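Local coordinates for pectinesterase A (Erwinia chrysanthemi, PDB 2NTP), which hydrolyses the methyl esters of pectin, releasing methanol and leaving de-esterified galacturonate units in the chain, the first step in the soft-rotting of plant tissue, at residues 129-135 / 153-159; 174-180 / 206-212; 180-185 / 216-221. All blocks are in the same frame, centred on the assembly; numbering follows the deposited sequence.

Interaction 1 (129-135 / 153-159). With ADA (alpha-D-galactopyranuronic acid), chain C; ADA (alpha-D-galactopyranuronic acid), chain B; ADA (alpha-D-galactopyranuronic acid), chain D; ADA (alpha-D-galactopyranuronic acid), chain E.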
loop_
_atom_site.group_PDB
_atom_site.type_symbol
_atom_site.label_atom_id
_atom_site.label_comp_id
_atom_site.label_asym_id
_atom_site.label_seq_id
_atom_site.Cartn_x
_atom_site.Cartn_y
_atom_site.Cartn_z
ATOM N N GLN A 129 -4.189 12.411 0.965
ATOM C CA GLN A 129 -4.063 10.972 0.748
ATOM C C GLN A 129 -4.630 10.616 -0.622
ATOM O O GLN A 129 -5.635 11.174 -1.056
ATOM C CB GLN A 129 -4.684 10.133 1.876
ATOM C CG GLN A 129 -5.939 10.654 2.528
ATOM C CD GLN A 129 -5.716 11.831 3.467
ATOM O OE1 GLN A 129 -6.022 12.939 3.112
ATOM N NE2 GLN A 129 -5.202 11.581 4.672
ATOM N N ALA A 130 -3.950 9.714 -1.320
ATOM C CA ALA A 130 -4.355 9.328 -2.664
ATOM C C ALA A 130 -3.886 7.898 -2.921
ATOM O O ALA A 130 -2.751 7.651 -3.345
ATOM C CB ALA A 130 -3.797 10.307 -3.701
ATOM N N VAL A 131 -4.786 6.965 -2.642
ATOM C CA VAL A 131 -4.482 5.536 -2.643
ATOM C C VAL A 131 -4.382 4.966 -4.062
ATOM O O VAL A 131 -5.236 5.236 -4.901
ATOM C CB VAL A 131 -5.550 4.767 -1.831
ATOM C CG1 VAL A 131 -5.258 3.266 -1.827
ATOM C CG2 VAL A 131 -5.633 5.295 -0.400
ATOM N N ALA A 132 -3.340 4.174 -4.318
ATOM C CA ALA A 132 -3.218 3.455 -5.588
ATOM C C ALA A 132 -3.990 2.137 -5.531
ATOM O O ALA A 132 -4.792 1.837 -6.417
ATOM C CB ALA A 132 -1.739 3.203 -5.940
ATOM N N LEU A 133 -3.756 1.374 -4.466
ATOM C CA LEU A 133 -4.366 0.062 -4.280
ATOM C C LEU A 133 -4.902 -0.091 -2.866
ATOM O O LEU A 133 -4.195 0.185 -1.890
ATOM C CB LEU A 133 -3.330 -1.028 -4.569
ATOM C CG LEU A 133 -3.700 -2.491 -4.327
ATOM C CD1 LEU A 133 -4.838 -2.930 -5.252
ATOM C CD2 LEU A 133 -2.449 -3.354 -4.536
ATOM N N TYR A 134 -6.146 -0.549 -2.768
ATOM C CA TYR A 134 -6.819 -0.747 -1.493
ATOM C C TYR A 134 -7.327 -2.177 -1.466
ATOM O O TYR A 134 -8.117 -2.569 -2.318
ATOM C CB TYR A 134 -7.978 0.250 -1.363
ATOM C CG TYR A 134 -8.875 0.141 -0.136
ATOM C CD1 TYR A 134 -8.411 -0.378 1.075
ATOM C CD2 TYR A 134 -10.192 0.611 -0.185
ATOM C CE1 TYR A 134 -9.246 -0.447 2.194
ATOM C CE2 TYR A 134 -11.019 0.550 0.920
ATOM C CZ TYR A 134 -10.547 0.021 2.100
ATOM O OH TYR A 134 -11.389 -0.036 3.194
ATOM N N VAL A 135 -6.827 -2.962 -0.516
ATOM C CA VAL A 135 -7.365 -4.296 -0.265
ATOM C C VAL A 135 -8.262 -4.154 0.955
ATOM O O VAL A 135 -7.791 -3.775 2.029
ATOM C CB VAL A 135 -6.242 -5.339 -0.017
ATOM C CG1 VAL A 135 -6.841 -6.739 0.169
ATOM C CG2 VAL A 135 -5.246 -5.348 -1.168
ATOM N N GLN A 153 1.237 10.077 -0.697
ATOM C CA GLN A 153 0.635 9.766 0.597
ATOM C C GLN A 153 -0.353 8.610 0.475
ATOM O O GLN A 153 -1.265 8.653 -0.360
ATOM C CB GLN A 153 -0.053 11.005 1.172
ATOM C CG GLN A 153 -0.577 10.821 2.606
ATOM C CD GLN A 153 -0.972 12.138 3.256
ATOM O OE1 GLN A 153 -0.849 13.200 2.655
ATOM N NE2 GLN A 153 -1.437 12.069 4.497
ATOM N N ASP A 154 -0.169 7.583 1.311
ATOM C CA ASP A 154 -1.135 6.474 1.419
ATOM C C ASP A 154 -1.237 5.593 0.153
ATOM O O ASP A 154 -2.315 5.110 -0.210
ATOM C CB ASP A 154 -2.534 7.007 1.822
ATOM C CG ASP A 154 -2.635 7.357 3.305
ATOM O OD1 ASP A 154 -1.588 7.499 3.971
ATOM O OD2 ASP A 154 -3.770 7.491 3.811
ATOM N N THR A 155 -0.108 5.357 -0.506
ATOM C CA THR A 155 -0.100 4.571 -1.751
ATOM C C THR A 155 -0.826 3.218 -1.656
ATOM O O THR A 155 -1.664 2.907 -2.501
ATOM C CB THR A 155 1.343 4.348 -2.236
ATOM O OG1 THR A 155 1.986 5.625 -2.365
ATOM C CG2 THR A 155 1.364 3.610 -3.592
ATOM N N LEU A 156 -0.490 2.435 -0.632
ATOM C CA LEU A 156 -1.031 1.083 -0.456
ATOM C C LEU A 156 -1.782 0.937 0.865
ATOM O O LEU A 156 -1.191 1.064 1.942
ATOM C CB LEU A 156 0.084 0.040 -0.538
ATOM C CG LEU A 156 -0.346 -1.409 -0.265
ATOM C CD1 LEU A 156 -1.445 -1.874 -1.238
ATOM C CD2 LEU A 156 0.867 -2.346 -0.323
ATOM N N TYR A 157 -3.076 0.646 0.752
ATOM C CA TYR A 157 -3.979 0.509 1.893
ATOM C C TYR A 157 -4.314 -0.975 1.998
ATOM O O TYR A 157 -5.063 -1.500 1.181
ATOM C CB TYR A 157 -5.254 1.327 1.625
ATOM C CG TYR A 157 -6.197 1.570 2.803
ATOM C CD1 TYR A 157 -6.040 0.912 4.026
ATOM C CD2 TYR A 157 -7.265 2.464 2.674
ATOM C CE1 TYR A 157 -6.925 1.143 5.093
ATOM C CE2 TYR A 157 -8.150 2.696 3.726
ATOM C CZ TYR A 157 -7.973 2.042 4.929
ATOM O OH TYR A 157 -8.854 2.280 5.963
ATOM N N VAL A 158 -3.727 -1.657 2.978
ATOM C CA VAL A 158 -3.973 -3.083 3.175
ATOM C C VAL A 158 -4.800 -3.332 4.439
ATOM O O VAL A 158 -4.305 -3.185 5.554
ATOM C CB VAL A 158 -2.652 -3.916 3.186
ATOM C CG1 VAL A 158 -2.158 -4.160 1.758
ATOM C CG2 VAL A 158 -1.569 -3.226 4.014
ATOM N N SER A 159 -6.068 -3.693 4.243
ATOM C CA SER A 159 -6.980 -3.982 5.351
ATOM C C SER A 159 -7.452 -5.440 5.301
ATOM O O SER A 159 -7.152 -6.156 4.355
ATOM C CB SER A 159 -8.175 -3.023 5.296
ATOM O OG SER A 159 -8.980 -3.116 6.460
HETATM C C1 ADA C . -2.898 12.536 7.991
HETATM C C2 ADA C . -3.931 12.275 9.083
HETATM C C3 ADA C . -3.597 10.973 9.815
HETATM C C4 ADA C . -3.442 9.828 8.811
HETATM C C5 ADA C . -2.364 10.199 7.790
HETATM C C6 ADA C . -2.131 9.140 6.743
HETATM O O2 ADA C . -3.943 13.383 9.991
HETATM O O3 ADA C . -4.620 10.678 10.775
HETATM O O4 ADA C . -4.679 9.639 8.114
HETATM O O5 ADA C . -2.775 11.404 7.125
HETATM O O6B ADA C . -2.021 7.929 7.063
HETATM O O6A ADA C . -2.041 9.535 5.563
HETATM C C1 ADA B . -5.319 8.347 8.137
HETATM C C2 ADA B . -6.270 8.228 6.939
HETATM C C3 ADA B . -7.409 9.232 7.085
HETATM C C4 ADA B . -8.119 9.040 8.425
HETATM C C5 ADA B . -7.106 9.158 9.567
HETATM C C6 ADA B . -7.773 8.919 10.890
HETATM O O2 ADA B . -5.574 8.481 5.712
HETATM O O3 ADA B . -8.327 9.118 5.991
HETATM O O4 ADA B . -8.742 7.751 8.491
HETATM O O5 ADA B . -6.026 8.224 9.384
HETATM O O6B ADA B . -7.348 7.993 11.620
HETATM O O6A ADA B . -8.731 9.665 11.207
HETATM C C1 ADA D . 1.761 13.953 8.185
HETATM C C2 ADA D . 0.807 14.007 6.992
HETATM C C3 ADA D . -0.487 14.726 7.366
HETATM C C4 ADA D . -1.068 14.193 8.680
HETATM C C5 ADA D . -0.012 14.139 9.782
HETATM C C6 ADA D . -0.587 13.504 11.018
HETATM O O2 ADA D . 1.436 14.709 5.919
HETATM O O3 ADA D . -1.447 14.591 6.309
HETATM O O4 ADA D . -1.592 12.872 8.505
HETATM O O5 ADA D . 1.107 13.373 9.318
HETATM O O6B ADA D . 0.084 12.633 11.609
HETATM O O6A ADA D . -1.719 13.866 11.413
HETATM C C1 ADA E . -10.164 7.638 8.699
HETATM C C2 ADA E . -10.548 6.279 9.286
HETATM C C3 ADA E . -10.300 5.158 8.274
HETATM C C4 ADA E . -10.967 5.471 6.930
HETATM C C5 ADA E . -10.518 6.849 6.446
HETATM C C6 ADA E . -11.181 7.233 5.149
HETATM O O2 ADA E . -9.767 6.061 10.463
HETATM O O3 ADA E . -10.751 3.898 8.798
HETATM O O4 ADA E . -12.395 5.485 7.062
HETATM O O5 ADA E . -10.822 7.837 7.443
HETATM O O6B ADA E . -11.254 6.389 4.230
HETATM O O6A ADA E . -11.632 8.391 5.042
HETATM O O HOH W 1 -11.378 2.394 4.962
#
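The rings of Tyr134 and Tyr157 lie against each other in an offset stack at the centre of this contact, a same-position pair on neighbouring coils of the right-handed parallel beta-helix. Their centroids are 4.3 Å apart and their planes differ by 19°. CE1 of Tyr134 sits over the middle of the Tyr157 ring, whose CD2 lies nearer the rim of the Tyr134 ring. Tyrosine suits both places: the flat rings stack while one water joins the two OH groups. Phe178 stacks on Tyr157 in turn. On the opposite sheet face Leu133 and Leu156 lie side by side, CD2 of Leu133 meeting CD1 of Leu156 at 3.8 Å, within the interior layer with Phe165 and Leu149. Strands 133-135 and 156-158 run parallel, bonded alternately through Leu133 O, Tyr157 N and O, Val135 N and O, and Ser159 N. Before them, Thr155 O accepts from both Ala132 N and Leu133 N.

Beyond this turn lies the polar edge, part of the active site. Asp154, the proton donor, runs beside Gln129, its carboxylate turned 77° from the amide. Gln129 NE2 donates to O2 of the galacturonate in chain B at 3.3 Å, and this O2 makes a weak hydrogen bond to Asp154 OD2. Asp154 OD1 comes within 2.6 Å of O6A of the galacturonate in chain C. Gln153, the transition-state stabiliser, extends past CG, and Thr128 bonds its OE1. Its amide offers two N-H groups to two sugars: NE2 donates to that same O6A at 2.8 Å and, at 3.1 Å, to O3 of the galacturonate in chain D.

Interaction 2 (174-180 / 206-212). With ADA (alpha-D-galactopyranuronic acid), chain C; ADA (alpha-D-galactopyranuronic acid), chain F.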
loop_
_atom_site.group_PDB
_atom_site.type_symbol
_atom_site.label_atom_id
_atom_site.label_comp_id
_atom_site.label_asym_id
_atom_site.label_seq_id
_atom_site.Cartn_x
_atom_site.Cartn_y
_atom_site.Cartn_z
ATOM N N VAL A 174 4.290 9.648 2.788
ATOM C CA VAL A 174 3.725 9.500 4.130
ATOM C C VAL A 174 2.824 8.274 4.216
ATOM O O VAL A 174 1.826 8.181 3.499
ATOM C CB VAL A 174 2.924 10.771 4.538
ATOM C CG1 VAL A 174 2.068 10.517 5.789
ATOM C CG2 VAL A 174 3.865 11.956 4.751
ATOM N N ASP A 175 3.187 7.338 5.099
ATOM C CA ASP A 175 2.354 6.174 5.405
ATOM C C ASP A 175 2.004 5.390 4.142
ATOM O O ASP A 175 0.840 5.036 3.932
ATOM C CB ASP A 175 1.065 6.603 6.143
ATOM C CG ASP A 175 1.338 7.329 7.461
ATOM O OD1 ASP A 175 2.501 7.392 7.892
ATOM O OD2 ASP A 175 0.372 7.842 8.076
ATOM N N PHE A 176 2.998 5.130 3.288
ATOM C CA PHE A 176 2.675 4.607 1.956
ATOM C C PHE A 176 2.331 3.116 1.901
ATOM O O PHE A 176 1.868 2.622 0.872
ATOM C CB PHE A 176 3.612 5.110 0.833
ATOM C CG PHE A 176 5.031 4.580 0.873
ATOM C CD1 PHE A 176 5.355 3.354 0.286
ATOM C CD2 PHE A 176 6.062 5.356 1.412
ATOM C CE1 PHE A 176 6.680 2.882 0.272
ATOM C CE2 PHE A 176 7.394 4.901 1.396
ATOM C CZ PHE A 176 7.701 3.661 0.832
ATOM N N ILE A 177 2.544 2.420 3.014
ATOM C CA ILE A 177 1.941 1.108 3.243
ATOM C C ILE A 177 1.270 1.223 4.595
ATOM O O ILE A 177 1.944 1.413 5.600
ATOM C CB ILE A 177 2.974 -0.041 3.288
ATOM C CG1 ILE A 177 3.777 -0.106 1.983
ATOM C CG2 ILE A 177 2.264 -1.376 3.560
ATOM C CD1 ILE A 177 5.028 -0.995 2.062
ATOM N N PHE A 178 -0.054 1.128 4.623
ATOM C CA PHE A 178 -0.782 1.341 5.880
ATOM C C PHE A 178 -2.019 0.463 5.974
ATOM O O PHE A 178 -2.542 -0.005 4.957
ATOM C CB PHE A 178 -1.146 2.829 6.062
ATOM C CG PHE A 178 -2.255 3.312 5.158
ATOM C CD1 PHE A 178 -2.049 3.443 3.786
ATOM C CD2 PHE A 178 -3.503 3.653 5.684
ATOM C CE1 PHE A 178 -3.072 3.880 2.947
ATOM C CE2 PHE A 178 -4.531 4.111 4.855
ATOM C CZ PHE A 178 -4.313 4.228 3.486
ATOM N N GLY A 179 -2.484 0.241 7.201
ATOM C CA GLY A 179 -3.700 -0.539 7.413
ATOM C C GLY A 179 -3.506 -1.702 8.365
ATOM O O GLY A 179 -2.432 -1.880 8.942
ATOM N N ASP A 180 -4.568 -2.489 8.520
ATOM C CA ASP A 180 -4.663 -3.508 9.561
ATOM C C ASP A 180 -4.550 -4.924 9.005
ATOM O O ASP A 180 -4.702 -5.895 9.743
ATOM C CB ASP A 180 -6.007 -3.364 10.271
ATOM C CG ASP A 180 -7.173 -3.499 9.310
ATOM O OD1 ASP A 180 -7.399 -2.567 8.506
ATOM O OD2 ASP A 180 -7.854 -4.539 9.343
ATOM N N TYR A 206 7.087 8.260 6.064
ATOM C CA TYR A 206 7.107 7.022 6.851
ATOM C C TYR A 206 6.703 5.894 5.916
ATOM O O TYR A 206 5.682 5.982 5.224
ATOM C CB TYR A 206 6.127 7.097 8.038
ATOM C CG TYR A 206 6.144 8.438 8.741
ATOM C CD1 TYR A 206 5.321 9.478 8.305
ATOM C CD2 TYR A 206 7.009 8.684 9.810
ATOM C CE1 TYR A 206 5.348 10.724 8.919
ATOM C CE2 TYR A 206 7.041 9.939 10.439
ATOM C CZ TYR A 206 6.196 10.946 9.981
ATOM O OH TYR A 206 6.202 12.194 10.563
ATOM N N LEU A 207 7.500 4.836 5.884
ATOM C CA LEU A 207 7.220 3.711 4.989
ATOM C C LEU A 207 5.904 3.043 5.351
ATOM O O LEU A 207 5.106 2.707 4.478
ATOM C CB LEU A 207 8.335 2.665 5.047
ATOM C CG LEU A 207 9.542 2.851 4.127
ATOM C CD1 LEU A 207 10.314 4.117 4.439
ATOM C CD2 LEU A 207 10.446 1.634 4.227
ATOM N N THR A 208 5.686 2.843 6.647
ATOM C CA THR A 208 4.516 2.098 7.093
ATOM C C THR A 208 3.742 2.817 8.182
ATOM O O THR A 208 4.303 3.587 8.956
ATOM C CB THR A 208 4.879 0.678 7.590
ATOM O OG1 THR A 208 5.637 0.759 8.808
ATOM C CG2 THR A 208 5.687 -0.082 6.532
ATOM N N ALA A 209 2.442 2.546 8.224
ATOM C CA ALA A 209 1.590 3.002 9.318
ATOM C C ALA A 209 0.593 1.886 9.615
ATOM O O ALA A 209 -0.565 1.947 9.190
ATOM C CB ALA A 209 0.880 4.306 8.959
ATOM N N PRO A 210 1.056 0.840 10.324
ATOM C CA PRO A 210 0.189 -0.303 10.613
ATOM C C PRO A 210 -0.851 0.024 11.679
ATOM O O PRO A 210 -0.562 0.770 12.626
ATOM C CB PRO A 210 1.170 -1.358 11.125
ATOM C CG PRO A 210 2.255 -0.559 11.773
ATOM C CD PRO A 210 2.403 0.666 10.907
ATOM N N SER A 211 -2.053 -0.518 11.498
ATOM C CA SER A 211 -3.148 -0.372 12.459
ATOM C C SER A 211 -3.601 -1.741 12.963
ATOM O O SER A 211 -4.735 -1.905 13.431
ATOM C CB SER A 211 -4.313 0.356 11.804
ATOM O OG SER A 211 -4.676 -0.284 10.592
ATOM N N THR A 212 -2.690 -2.705 12.875
ATOM C CA THR A 212 -2.945 -4.103 13.206
ATOM C C THR A 212 -3.576 -4.214 14.595
ATOM O O THR A 212 -3.022 -3.692 15.559
ATOM C CB THR A 212 -1.620 -4.908 13.230
ATOM O OG1 THR A 212 -0.700 -4.383 12.262
ATOM C CG2 THR A 212 -1.874 -6.393 12.962
HETATM C C1 ADA C . -2.898 12.536 7.991
HETATM C C2 ADA C . -3.931 12.275 9.083
HETATM C C3 ADA C . -3.597 10.973 9.815
HETATM C C4 ADA C . -3.442 9.828 8.811
HETATM C C5 ADA C . -2.364 10.199 7.790
HETATM C C6 ADA C . -2.131 9.140 6.743
HETATM O O2 ADA C . -3.943 13.383 9.991
HETATM O O3 ADA C . -4.620 10.678 10.775
HETATM O O4 ADA C . -4.679 9.639 8.114
HETATM O O5 ADA C . -2.775 11.404 7.125
HETATM O O6B ADA C . -2.021 7.929 7.063
HETATM O O6A ADA C . -2.041 9.535 5.563
HETATM C C1 ADA F . 3.303 17.891 10.682
HETATM C C2 ADA F . 3.370 16.404 11.056
HETATM C C3 ADA F . 4.222 15.632 10.047
HETATM C C4 ADA F . 3.704 15.859 8.627
HETATM C C5 ADA F . 3.595 17.359 8.312
HETATM C C6 ADA F . 2.953 17.571 6.965
HETATM O O1 ADA F . 4.581 18.523 10.866
HETATM O O2 ADA F . 3.894 16.239 12.381
HETATM O O3 ADA F . 4.222 14.231 10.352
HETATM O O4 ADA F . 2.439 15.199 8.450
HETATM O O5 ADA F . 2.846 18.057 9.327
HETATM O O6B ADA F . 1.712 17.731 6.904
HETATM O O6A ADA F . 3.685 17.574 5.948
HETATM O O HOH W 2 -1.320 -4.416 9.604
HETATM O O HOH W 3 -7.253 -0.055 9.690
#
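Segments 174-180 and 206-212 run almost parallel, their end-to-end directions 9° apart, as neighbouring coils of the parallel beta-helix that both turn a corner before entering strands 178-179 and 208-210. From the end of the corner onward the bonds alternate: Ile177 N donates to Leu207 O, Ala209 N to Ile177 O, and Gly179 N to Ala209 O. Ser211 N then reaches Gly179 O from above the carbonyl plane. Within the corner, Tyr206 O receives weak bonds from Asp175 N and Phe176 N.

At the bend, the Phe176 ring packs beside Leu207, with CZ 3.9 Å from CG, and Leu207 CA makes an off-centre CH-pi contact; these are two apolar groups that pack together at the corner. Asp175, the nucleophile, rests its CG 3.4 Å from Ala209 CB, a methyl small enough to admit the carboxylate so close. OD1 lies beside the Tyr206 ring and forms a salt bridge with Arg243, which probably helps fix the carboxylate's rotation. The other oxygen, OD2, faces O6B of the galacturonate in chain C at 2.6 Å. Farther along the substrate cleft, Tyr206 OH hydrogen-bonds O3 of the galacturonate in chain F, an oxygen lying at the ring edge, in its plane, 2.8 Å away.

Interaction 3 (180-185 / 216-221)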
loop_
_atom_site.group_PDB
_atom_site.type_symbol
_atom_site.label_atom_id
_atom_site.label_comp_id
_atom_site.label_asym_id
_atom_site.label_seq_id
_atom_site.Cartn_x
_atom_site.Cartn_y
_atom_site.Cartn_z
ATOM N N ASP A 180 -4.568 -2.489 8.520
ATOM C CA ASP A 180 -4.663 -3.508 9.561
ATOM C C ASP A 180 -4.550 -4.924 9.005
ATOM O O ASP A 180 -4.702 -5.895 9.743
ATOM C CB ASP A 180 -6.007 -3.364 10.271
ATOM C CG ASP A 180 -7.173 -3.499 9.310
ATOM O OD1 ASP A 180 -7.399 -2.567 8.506
ATOM O OD2 ASP A 180 -7.854 -4.539 9.343
ATOM N N GLY A 181 -4.287 -5.041 7.709
ATOM C CA GLY A 181 -4.198 -6.353 7.065
ATOM C C GLY A 181 -2.947 -7.126 7.441
ATOM O O GLY A 181 -2.019 -6.587 8.066
ATOM N N THR A 182 -2.940 -8.408 7.093
ATOM C CA THR A 182 -1.730 -9.206 7.156
ATOM C C THR A 182 -1.138 -9.122 5.754
ATOM O O THR A 182 -1.672 -9.706 4.812
ATOM C CB THR A 182 -2.031 -10.670 7.533
ATOM O OG1 THR A 182 -2.629 -10.715 8.840
ATOM C CG2 THR A 182 -0.756 -11.499 7.534
ATOM N N ALA A 183 -0.058 -8.360 5.617
ATOM C CA ALA A 183 0.524 -8.107 4.310
ATOM C C ALA A 183 1.999 -8.460 4.333
ATOM O O ALA A 183 2.777 -7.888 5.105
ATOM C CB ALA A 183 0.322 -6.642 3.904
ATOM N N LEU A 184 2.365 -9.426 3.495
ATOM C CA LEU A 184 3.735 -9.917 3.398
ATOM C C LEU A 184 4.354 -9.416 2.100
ATOM O O LEU A 184 3.742 -9.521 1.031
ATOM C CB LEU A 184 3.755 -11.455 3.441
ATOM C CG LEU A 184 5.098 -12.179 3.269
ATOM C CD1 LEU A 184 6.059 -11.864 4.429
ATOM C CD2 LEU A 184 4.880 -13.681 3.158
ATOM N N PHE A 185 5.567 -8.875 2.206
ATOM C CA PHE A 185 6.276 -8.312 1.064
ATOM C C PHE A 185 7.599 -9.043 0.936
ATOM O O PHE A 185 8.376 -9.092 1.896
ATOM C CB PHE A 185 6.526 -6.809 1.271
ATOM C CG PHE A 185 5.272 -6.010 1.499
ATOM C CD1 PHE A 185 4.693 -5.929 2.770
ATOM C CD2 PHE A 185 4.659 -5.347 0.440
ATOM C CE1 PHE A 185 3.525 -5.202 2.973
ATOM C CE2 PHE A 185 3.494 -4.617 0.635
ATOM C CZ PHE A 185 2.922 -4.545 1.899
ATOM N N GLN A 216 -4.337 -9.710 16.540
ATOM C CA GLN A 216 -3.937 -10.252 15.251
ATOM C C GLN A 216 -2.436 -10.515 15.253
ATOM O O GLN A 216 -1.644 -9.627 15.576
ATOM C CB GLN A 216 -4.315 -9.287 14.126
ATOM C CG GLN A 216 -4.011 -9.802 12.731
ATOM C CD GLN A 216 -4.588 -8.907 11.658
ATOM O OE1 GLN A 216 -5.794 -8.668 11.622
ATOM N NE2 GLN A 216 -3.728 -8.410 10.772
ATOM N N LYS A 217 -2.057 -11.739 14.888
ATOM C CA LYS A 217 -0.675 -12.200 14.999
ATOM C C LYS A 217 0.297 -11.451 14.088
ATOM O O LYS A 217 1.387 -11.068 14.522
ATOM C CB LYS A 217 -0.600 -13.713 14.742
ATOM C CG LYS A 217 0.729 -14.365 15.106
ATOM C CD LYS A 217 0.869 -14.622 16.603
ATOM C CE LYS A 217 1.923 -15.691 16.900
ATOM N NZ LYS A 217 3.265 -15.391 16.310
ATOM N N TYR A 218 -0.100 -11.242 12.833
ATOM C CA TYR A 218 0.785 -10.601 11.860
ATOM C C TYR A 218 0.161 -9.379 11.202
ATOM O O TYR A 218 -1.014 -9.391 10.836
ATOM C CB TYR A 218 1.210 -11.600 10.782
ATOM C CG TYR A 218 1.915 -12.818 11.335
ATOM C CD1 TYR A 218 3.250 -12.752 11.738
ATOM C CD2 TYR A 218 1.247 -14.030 11.460
ATOM C CE1 TYR A 218 3.904 -13.871 12.260
ATOM C CE2 TYR A 218 1.892 -15.162 11.978
ATOM C CZ TYR A 218 3.216 -15.071 12.375
ATOM O OH TYR A 218 3.859 -16.179 12.884
ATOM N N GLY A 219 0.967 -8.329 11.063
ATOM C CA GLY A 219 0.563 -7.121 10.357
ATOM C C GLY A 219 1.366 -7.001 9.080
ATOM O O GLY A 219 1.236 -7.831 8.178
ATOM N N LEU A 220 2.217 -5.980 9.019
ATOM C CA LEU A 220 3.050 -5.735 7.842
ATOM C C LEU A 220 4.400 -6.400 8.038
ATOM O O LEU A 220 5.131 -6.068 8.978
ATOM C CB LEU A 220 3.213 -4.231 7.598
ATOM C CG LEU A 220 1.924 -3.397 7.676
ATOM C CD1 LEU A 220 2.236 -1.920 7.538
ATOM C CD2 LEU A 220 0.904 -3.834 6.627
ATOM N N VAL A 221 4.718 -7.345 7.156
ATOM C CA VAL A 221 5.956 -8.118 7.255
ATOM C C VAL A 221 6.733 -7.955 5.954
ATOM O O VAL A 221 6.250 -8.330 4.878
ATOM C CB VAL A 221 5.680 -9.612 7.573
ATOM C CG1 VAL A 221 6.993 -10.391 7.729
ATOM C CG2 VAL A 221 4.822 -9.749 8.846
#
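Thr182 and Gln216 converge on one backbone oxygen, Tyr218 O, from opposite faces of its carbonyl plane. The hydroxyl OG1 of Thr182 donates to it at 2.9 Å, from above that plane. Gln216 NE2 donates to the same oxygen with an N-H...O angle of 168°, Tyr218 O lying nearly in the amide plane. That nitrogen also donates to Asp180 O at 2.9 Å, less straight and tilted out of the amide plane, so a single amide bridges the two segments. A glutamine suits the place because it is long and carries two N-H groups: CG lies anti to the backbone N (chi1 -177°) and the chain stays extended beyond it, carrying the amide across to Asp180. Threonine adds a methyl to its hydroxyl, and Thr182 CG2 packs 3.8 Å from Tyr218 CB.

Past this polar end the segments become adjacent strands, 182-185 and 220-221, in a long parallel sheet of the beta-helix. Ala183 N donates to Gly219 O, Val221 N to Ala183 O at 2.9 Å, and Phe185 N to Val221 O at 2.8 Å. Side chains alternate between the sheet faces. Ala183 CB meets Leu220 CD2 at 4.0 Å on the face turned to Val158, inside the coil; on the other face Leu184 CD1 leans on Val221 CG1 at 3.7 Å, two branched apolar residues beneath the C-terminal part of the chain, where Gln330 touches Leu184 and Tyr328 touches Val221.

Further partners lie around both ends. Asp180 OD1 accepts from Ser159 OG, and Gly219 N donates to Gln264 OE1 on the following coil. Arg300 NH1 bonds Gln216 O, while the phenol of Tyr218, its side chain against Val333 of helix 330-334, hydrogen-bonds Glu327 O through OH.

How the interactions relate
From the N terminus, interaction 1 closes first, joining 129-135 to 153-159 across 17 intervening residues, before the others open. Segment 174-180 follows, and at Asp180, shared by interactions 2 and 3, the chain passes from strand 178-179 into strand 182-186. Their partners, 206-212 and 216-221, come in the same order, closing loops of 25 and 30 residues, so these two contacts cross, joining the same pair of successive coils on two sheets. Coil-to-coil bonds connect the first contact to the others: Leu156 N lies 2.8 Å from Phe176 O, and Val158 O 2.8 Å from Gly181 N. Interactions 1 and 2 together bring the proton donor and the nucleophile to one galacturonate, while interaction 3 joins the strands beyond the active-site residues.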